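Local coordinates for sgbp-b (Bacteroides uniformis, PDB 7K44), which probably binds xyloglucan at the bacterial cell surface, as a surface glycan-binding protein of a xyloglucan utilization locus, at residues N255-Q260 and A359-N364. Sequence-based numbering, arbitrary orientation.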
loop_
_atom_site.group_PDB
_atom_site.type_symbol
_atom_site.label_atom_id
_atom_site.label_comp_id
_atom_site.label_asym_id
_atom_site.label_seq_id
_atom_site.Cartn_x
_atom_site.Cartn_y
_atom_site.Cartn_z
ATOM N N ASN A 255 27.622 20.805 0.102
ATOM C CA ASN A 255 27.116 21.216 1.404
ATOM C C ASN A 255 27.179 20.025 2.348
ATOM O O ASN A 255 26.418 19.063 2.196
ATOM C CB ASN A 255 25.697 21.758 1.297
ATOM C CG ASN A 255 25.310 22.585 2.499
ATOM O OD1 ASN A 255 25.685 22.273 3.629
ATOM N ND2 ASN A 255 24.569 23.651 2.264
ATOM N N TYR A 256 28.063 20.101 3.333
ATOM C CA TYR A 256 28.291 18.998 4.249
ATOM C C TYR A 256 27.631 19.205 5.605
ATOM O O TYR A 256 27.833 18.390 6.509
ATOM C CB TYR A 256 29.788 18.739 4.398
ATOM C CG TYR A 256 30.481 18.360 3.108
ATOM C CD1 TYR A 256 31.015 19.332 2.272
ATOM C CD2 TYR A 256 30.603 17.024 2.726
ATOM C CE1 TYR A 256 31.663 18.985 1.094
ATOM C CE2 TYR A 256 31.250 16.671 1.554
ATOM C CZ TYR A 256 31.773 17.654 0.742
ATOM O OH TYR A 256 32.421 17.296 -0.421
ATOM N N TRP A 257 26.831 20.256 5.761
ATOM C CA TRP A 257 26.147 20.509 7.028
ATOM C C TRP A 257 25.028 21.493 6.735
ATOM O O TRP A 257 25.299 22.671 6.478
ATOM C CB TRP A 257 27.105 21.080 8.070
ATOM C CG TRP A 257 26.415 21.348 9.375
ATOM C CD1 TRP A 257 26.030 22.559 9.867
ATOM C CD2 TRP A 257 25.987 20.371 10.330
ATOM N NE1 TRP A 257 25.407 22.400 11.081
ATOM C CE2 TRP A 257 25.364 21.066 11.386
ATOM C CE3 TRP A 257 26.081 18.980 10.400
ATOM C CZ2 TRP A 257 24.834 20.414 12.503
ATOM C CZ3 TRP A 257 25.552 18.332 11.508
ATOM C CH2 TRP A 257 24.939 19.051 12.546
ATOM N N TRP A 258 23.783 21.018 6.779
ATOM C CA TRP A 258 22.670 21.829 6.307
ATOM C C TRP A 258 21.417 21.683 7.170
ATOM O O TRP A 258 21.128 22.551 8.004
ATOM C CB TRP A 258 22.379 21.555 4.820
ATOM C CG TRP A 258 21.343 22.467 4.247
ATOM C CD1 TRP A 258 21.475 23.809 4.001
ATOM C CD2 TRP A 258 20.004 22.125 3.874
ATOM N NE1 TRP A 258 20.307 24.318 3.503
ATOM C CE2 TRP A 258 19.389 23.304 3.400
ATOM C CE3 TRP A 258 19.263 20.940 3.897
ATOM C CZ2 TRP A 258 18.069 23.332 2.952
ATOM C CZ3 TRP A 258 17.945 20.972 3.439
ATOM C CH2 TRP A 258 17.367 22.159 2.978
ATOM N N GLY A 259 20.663 20.605 6.984
ATOM C CA GLY A 259 19.389 20.418 7.670
ATOM C C GLY A 259 19.478 19.290 8.683
ATOM O O GLY A 259 20.134 18.276 8.433
ATOM N N GLN A 260 18.824 19.470 9.830
ATOM C CA GLN A 260 18.775 18.407 10.826
ATOM C C GLN A 260 17.437 18.425 11.541
ATOM O O GLN A 260 16.848 19.487 11.764
ATOM C CB GLN A 260 19.849 18.548 11.911
ATOM C CG GLN A 260 21.281 18.657 11.411
ATOM C CD GLN A 260 21.661 20.083 11.055
ATOM O OE1 GLN A 260 21.254 21.035 11.722
ATOM N NE2 GLN A 260 22.433 20.239 9.990
ATOM N N ALA A 359 17.992 11.118 15.422
ATOM C CA ALA A 359 18.556 12.175 14.588
ATOM C C ALA A 359 18.472 11.853 13.100
ATOM O O ALA A 359 18.779 10.733 12.673
ATOM C CB ALA A 359 20.013 12.467 14.957
ATOM N N LEU A 360 18.094 12.863 12.311
ATOM C CA LEU A 360 18.121 12.828 10.854
ATOM C C LEU A 360 18.873 14.056 10.370
ATOM O O LEU A 360 18.610 15.165 10.846
ATOM C CB LEU A 360 16.713 12.853 10.245
ATOM C CG LEU A 360 15.737 11.730 10.586
ATOM C CD1 LEU A 360 14.973 12.075 11.855
ATOM C CD2 LEU A 360 14.770 11.552 9.429
ATOM N N GLN A 361 19.810 13.877 9.440
ATOM C CA GLN A 361 20.578 15.007 8.927
ATOM C C GLN A 361 20.694 14.935 7.417
ATOM O O GLN A 361 21.053 13.886 6.867
ATOM C CB GLN A 361 21.976 15.066 9.534
ATOM C CG GLN A 361 21.967 15.037 11.034
ATOM C CD GLN A 361 23.351 15.167 11.628
ATOM O OE1 GLN A 361 24.352 14.955 10.944
ATOM N NE2 GLN A 361 23.420 15.543 12.908
ATOM N N MET A 362 20.391 16.048 6.749
ATOM C CA MET A 362 20.438 16.130 5.294
ATOM C C MET A 362 21.637 16.963 4.861
ATOM O O MET A 362 21.879 18.045 5.411
ATOM C CB MET A 362 19.152 16.740 4.741
ATOM C CG MET A 362 19.067 16.629 3.222
ATOM S SD MET A 362 17.524 17.329 2.596
ATOM C CE MET A 362 17.241 16.328 1.145
ATOM N N THR A 363 22.386 16.450 3.889
ATOM C CA THR A 363 23.548 17.110 3.307
ATOM C C THR A 363 23.495 16.931 1.795
ATOM O O THR A 363 22.670 16.181 1.272
ATOM C CB THR A 363 24.866 16.539 3.858
ATOM O OG1 THR A 363 24.953 15.135 3.557
ATOM C CG2 THR A 363 24.977 16.747 5.376
ATOM N N ASN A 364 24.380 17.629 1.080
ATOM C CA ASN A 364 24.531 17.451 -0.368
ATOM C C ASN A 364 26.014 17.371 -0.698
ATOM O O ASN A 364 26.607 18.344 -1.184
ATOM C CB ASN A 364 23.827 18.559 -1.153
ATOM C CG ASN A 364 23.963 18.386 -2.657
ATOM O OD1 ASN A 364 24.244 17.291 -3.141
ATOM N ND2 ASN A 364 23.789 19.473 -3.394
HETATM O O HOH W 1 23.332 18.382 7.966
#
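M362 O takes two donors: G259 N, 3.2 Å away and in the carbonyl plane, and a water at 3.0 Å. That water also accepts from W258 N and Q260 NE2, bridging the strands at a beta bulge in 255-264. M362 N returns a bond to G259 O (2.8 Å), and beyond the bulge N364 N meets N255 O at 2.7 Å, the register having slipped by two residues. An Asx turn, W257 N to N255 OD1, braces the corner. Here W257, its CG anti to the backbone N (chi1 180°), swings its ring back so that Q260 NE2 sits over the centre of one face, 3.3 Å above the plane; Q260 OE1 accepts from G224 N. The Q361 amide, nearly perpendicular to this ring, brings OE1 to 3.6 Å from W257 CZ3, while Q361 CG packs on Q260 CG. Replacing Q361 by an alanine would probably leave R302 NH2 and Q262 OE1 without their amide partners and W257 CZ3 without this contact. Across the sheet from Q361, M362 SD lies oblique to the W258 ring, 3.8 Å from CZ3, a Met-aromatic contact. Strand 357-364 runs between 255-264 and 300-305 in an antiparallel sheet, with W258 and M362 packing against I373 of strand 371-384.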